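Local coordinates for manganese-binding protein (Chlamydia trachomatis, PDB 6NSI) that binds ferrous iron, manganese and nickel, with a preference for iron, and delivers them to the membrane permease of an ABC importer for uptake into the cytoplasm, at residues I26-G31 with K42-R47; L93-F98 with G167-S172. All blocks are in the same frame, centred on the assembly; numbering follows the deposited sequence.

Overall arrangement
The chain is probably a member of the solute-binding protein 9 family. From the N terminus, strand 24-27 forms one outer edge of a four-stranded parallel sheet. Contact 1 (26-31 with 42-47) brings residues at and just beyond this strand against the start of helix 44-50, closing an irregular connection of ten residues that includes the iron ligand H36. Contact 2 (93-98 with 167-172) follows later and spans 68 residues, mostly helical. It ties a small antiparallel hairpin to the loop that carries the iron ligand H168. The two contacts run in series, neither nested nor crossed. The centres of contact 1 and contact 2 lie about 26 Å apart, and the nearest atoms of the two contacts are about 11 Å apart.

Contact 1. Residues I26-G31 with K42-R47; sequences IVLIDG and KGDEDR
I26 and L28 meet D44 and R47 through van der Waals contacts where the region of edge strand 24-27 faces helix 44-50. I26 reaches across with CD1, which lies 3.8 Å from R47 CB and as close to R47 O. Its chi1 of 43° tucks CG1 in between the two backbone arms of its CA, and an extended chi2 carries CD1 to the foot of the arginine side chain. L28 presents CG and CD1 to the D44 carboxylate, with CD1 3.9 Å from D44 OD1. The same L28 CD1 makes an aliphatic contact with R47 CD at 4.2 Å.

The polar contacts centre on the D44 carboxylate. R47 NH1 forms a salt bridge with D44 OD1 at 3.0 Å, although its hydrogen bond is weak. Y38 OH and V41 N bond to D44 OD2. A water links the segments, donating to L28 O at 2.8 Å and to D44 OD1 at 3.0 Å.

No direct hydrogen bond joins the segments, and this water is the only polar link between them. The buried carboxylate is thus held mainly from its own side, with L28 packed against it. The nearby arginine and the donors would probably favour its ionised form.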
# COMPACT_ATOMS: atom_id res chain seq x y z
N ILE A 26 4.85 -10.60 15.60
CA ILE A 26 5.84 -11.03 14.63
C ILE A 26 5.32 -10.68 13.24
O ILE A 26 4.12 -10.55 13.00
CB ILE A 26 6.17 -12.54 14.74
CG1 ILE A 26 4.91 -13.37 14.94
CG2 ILE A 26 7.14 -12.78 15.89
CD1 ILE A 26 5.16 -14.90 14.84
N VAL A 27 6.26 -10.52 12.32
CA VAL A 27 5.92 -10.22 10.94
C VAL A 27 6.61 -11.25 10.06
O VAL A 27 7.78 -11.57 10.26
CB VAL A 27 6.31 -8.78 10.54
CG1 VAL A 27 7.83 -8.56 10.59
CG2 VAL A 27 5.77 -8.46 9.18
N LEU A 28 5.85 -11.81 9.12
CA LEU A 28 6.41 -12.78 8.15
C LEU A 28 7.29 -12.14 7.08
O LEU A 28 8.40 -12.58 6.89
CB LEU A 28 5.25 -13.49 7.47
CG LEU A 28 5.32 -15.00 7.51
CD1 LEU A 28 5.27 -15.48 8.94
CD2 LEU A 28 4.21 -15.60 6.69
N ILE A 29 6.81 -11.07 6.47
CA ILE A 29 7.51 -10.44 5.32
C ILE A 29 7.98 -9.04 5.72
O ILE A 29 7.18 -8.26 6.20
CB ILE A 29 6.54 -10.36 4.12
CG1 ILE A 29 5.92 -11.72 3.78
CG2 ILE A 29 7.18 -9.70 2.92
CD1 ILE A 29 4.86 -11.66 2.75
N ASP A 30 9.27 -8.81 5.58
CA ASP A 30 9.84 -7.49 5.81
C ASP A 30 11.06 -7.34 4.92
O ASP A 30 11.51 -8.29 4.27
CB ASP A 30 10.23 -7.27 7.29
CG ASP A 30 10.47 -5.79 7.62
OD1 ASP A 30 10.39 -4.94 6.71
OD2 ASP A 30 10.74 -5.48 8.80
N GLY A 31 11.58 -6.10 4.87
CA GLY A 31 12.79 -5.80 4.13
C GLY A 31 12.55 -5.56 2.65
O GLY A 31 11.50 -5.09 2.22
N LYS A 42 11.71 -21.61 5.85
CA LYS A 42 11.71 -22.47 7.02
C LYS A 42 11.53 -21.64 8.29
O LYS A 42 12.14 -20.58 8.45
CB LYS A 42 13.01 -23.28 7.09
CG LYS A 42 13.01 -24.37 8.16
CD LYS A 42 14.41 -24.91 8.41
CE LYS A 42 14.38 -26.28 9.05
NZ LYS A 42 15.62 -27.06 8.75
N GLY A 43 10.68 -22.13 9.18
CA GLY A 43 10.32 -21.42 10.37
C GLY A 43 9.02 -20.64 10.26
O GLY A 43 8.39 -20.37 11.29
N ASP A 44 8.61 -20.29 9.04
CA ASP A 44 7.36 -19.55 8.87
C ASP A 44 6.17 -20.38 9.33
O ASP A 44 5.24 -19.86 9.96
CB ASP A 44 7.19 -19.13 7.41
CG ASP A 44 8.03 -17.91 7.04
OD1 ASP A 44 8.62 -17.29 7.95
OD2 ASP A 44 8.09 -17.56 5.83
N GLU A 45 6.16 -21.68 9.01
CA GLU A 45 5.09 -22.56 9.46
C GLU A 45 4.97 -22.56 10.98
O GLU A 45 3.86 -22.58 11.53
CB GLU A 45 5.33 -23.97 8.93
CG GLU A 45 4.18 -24.95 9.14
CD GLU A 45 4.41 -26.27 8.42
OE1 GLU A 45 5.41 -26.96 8.73
OE2 GLU A 45 3.58 -26.62 7.55
N ASP A 46 6.12 -22.55 11.66
CA ASP A 46 6.13 -22.50 13.12
C ASP A 46 5.70 -21.15 13.65
O ASP A 46 5.09 -21.07 14.73
CB ASP A 46 7.53 -22.84 13.65
CG ASP A 46 8.03 -24.19 13.18
OD1 ASP A 46 7.22 -25.16 13.12
OD2 ASP A 46 9.23 -24.29 12.86
N ARG A 47 6.00 -20.07 12.92
CA ARG A 47 5.52 -18.75 13.32
C ARG A 47 4.00 -18.71 13.29
O ARG A 47 3.36 -18.16 14.20
CB ARG A 47 6.11 -17.68 12.41
CG ARG A 47 7.59 -17.47 12.64
CD ARG A 47 8.28 -16.69 11.54
NE ARG A 47 9.68 -16.45 11.90
CZ ARG A 47 10.72 -16.96 11.25
NH1 ARG A 47 10.56 -17.74 10.18
NH2 ARG A 47 11.95 -16.68 11.68
O HOH W 1 9.83 -14.56 8.18

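Contact 2. Residues L93-F98 with G167-S172; sequences LSEEGF and GHNAFS. With FE (Fe (III) ion), chain B.
The iron-site loop 167-172 meets a small beta hairpin here, by way of E95 with N169 and L93 with S172. The hairpin turns through a type I' beta turn from E95 to F98, closed by paired backbone bonds between these two residues. On the loop, N169 is the centre of an inverse gamma turn, and S172 begins helix 172-178.

N169 ND2 donates to E95 OE2 at 3.2 Å, with an N-H...O angle of 143°. The two side chains reach out to each other across the gap between the segments. Their flat groups are not coplanar: the carboxylate and amide planes are 41° apart. The donor sits well above the carboxylate plane, and the oxygen lies somewhat off the plane of the amide. N169 has CG anti to its backbone N, chi1 -174°, which places ND2 within bonding distance of E95 OE2. The other end of the amide is held by S172 OG, which donates to N169 OD1 at 2.6 Å, in the carbonyl plane and on a lone pair. A water accepts from N169 ND2 at 3.3 Å and donates weakly to S94 O. L93 CD1 packs 3.9 Å from S172 CB.

H168 NE2 binds the iron(III) ion at 2.2 Å, alongside H36, H102 and D260. E229 accepts from H168 ND1, and A170 CB lies over one face of the ring, near its edge atoms.

Bonds at both ends of the N169 amide fix which end is oxygen and which is nitrogen. This amide belongs to the residue directly after a metal ligand. The hairpin is therefore probably tied to the ligand-bearing loop through a direct bond, one that approaches the carboxylate far from its plane.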
# COMPACT_ATOMS: atom_id res chain seq x y z
N LEU A 93 -10.57 -1.87 -6.42
CA LEU A 93 -10.04 -1.66 -7.75
C LEU A 93 -9.49 -2.97 -8.29
O LEU A 93 -9.17 -3.89 -7.53
CB LEU A 93 -8.95 -0.58 -7.75
CG LEU A 93 -9.45 0.78 -7.27
CD1 LEU A 93 -8.31 1.78 -7.11
CD2 LEU A 93 -10.54 1.30 -8.20
N SER A 94 -9.39 -3.06 -9.61
CA SER A 94 -8.86 -4.26 -10.26
C SER A 94 -8.04 -3.86 -11.48
O SER A 94 -7.96 -2.69 -11.85
CB SER A 94 -9.99 -5.22 -10.65
OG SER A 94 -11.15 -4.51 -11.03
N GLU A 95 -7.42 -4.86 -12.10
CA GLU A 95 -6.64 -4.66 -13.31
C GLU A 95 -6.68 -5.97 -14.08
O GLU A 95 -6.27 -7.00 -13.54
CB GLU A 95 -5.19 -4.25 -13.00
CG GLU A 95 -4.37 -3.69 -14.17
CD GLU A 95 -2.85 -3.73 -13.91
OE1 GLU A 95 -2.31 -4.83 -13.60
OE2 GLU A 95 -2.19 -2.66 -14.01
N GLU A 96 -7.22 -5.92 -15.30
CA GLU A 96 -7.34 -7.09 -16.16
C GLU A 96 -7.82 -8.33 -15.41
O GLU A 96 -7.30 -9.43 -15.62
CB GLU A 96 -6.01 -7.39 -16.86
CG GLU A 96 -5.57 -6.31 -17.86
CD GLU A 96 -6.49 -6.21 -19.07
OE1 GLU A 96 -7.22 -7.19 -19.35
OE2 GLU A 96 -6.48 -5.15 -19.73
N GLY A 97 -8.79 -8.16 -14.51
CA GLY A 97 -9.42 -9.29 -13.86
C GLY A 97 -8.77 -9.78 -12.58
O GLY A 97 -9.23 -10.79 -12.02
N PHE A 98 -7.72 -9.11 -12.09
CA PHE A 98 -7.16 -9.42 -10.78
C PHE A 98 -7.45 -8.28 -9.81
O PHE A 98 -7.48 -7.11 -10.22
CB PHE A 98 -5.64 -9.66 -10.86
CG PHE A 98 -5.26 -10.90 -11.64
CD1 PHE A 98 -5.19 -12.13 -11.02
CD2 PHE A 98 -4.98 -10.82 -13.00
CE1 PHE A 98 -4.85 -13.27 -11.73
CE2 PHE A 98 -4.63 -11.96 -13.72
CZ PHE A 98 -4.57 -13.18 -13.09
N GLY A 167 6.84 2.68 -10.73
CA GLY A 167 7.43 1.44 -11.22
C GLY A 167 6.39 0.38 -11.53
O GLY A 167 6.41 -0.22 -12.61
N HIS A 168 5.51 0.07 -10.55
CA HIS A 168 4.35 -0.77 -10.81
C HIS A 168 3.11 -0.10 -10.26
O HIS A 168 3.17 1.00 -9.69
CB HIS A 168 4.53 -2.22 -10.28
CG HIS A 168 4.33 -2.41 -8.80
ND1 HIS A 168 5.15 -1.83 -7.84
CD2 HIS A 168 3.48 -3.23 -8.12
CE1 HIS A 168 4.78 -2.24 -6.64
NE2 HIS A 168 3.77 -3.09 -6.78
N ASN A 169 1.97 -0.76 -10.48
CA ASN A 169 0.65 -0.22 -10.18
C ASN A 169 0.30 -0.49 -8.71
O ASN A 169 -0.53 -1.32 -8.36
CB ASN A 169 -0.39 -0.83 -11.12
CG ASN A 169 -1.75 -0.21 -10.96
OD1 ASN A 169 -1.89 0.86 -10.35
ND2 ASN A 169 -2.79 -0.89 -11.47
N ALA A 170 0.97 0.26 -7.84
CA ALA A 170 0.76 0.18 -6.40
C ALA A 170 0.06 1.41 -5.83
O ALA A 170 -0.27 1.41 -4.64
CB ALA A 170 2.09 -0.01 -5.66
N PHE A 171 -0.18 2.44 -6.64
CA PHE A 171 -0.72 3.70 -6.13
C PHE A 171 -2.07 4.06 -6.76
O PHE A 171 -2.45 5.24 -6.79
CB PHE A 171 0.30 4.82 -6.33
CG PHE A 171 1.61 4.56 -5.61
CD1 PHE A 171 2.66 3.92 -6.25
CD2 PHE A 171 1.77 4.95 -4.28
CE1 PHE A 171 3.87 3.68 -5.59
CE2 PHE A 171 2.97 4.71 -3.60
CZ PHE A 171 4.02 4.09 -4.26
N SER A 172 -2.82 3.07 -7.25
CA SER A 172 -4.13 3.38 -7.81
C SER A 172 -5.09 3.93 -6.75
O SER A 172 -5.83 4.89 -7.01
CB SER A 172 -4.73 2.16 -8.50
OG SER A 172 -4.13 1.97 -9.78
FE FE B . 2.68 -4.25 -5.19
O HOH W 2 -5.72 -0.83 -9.98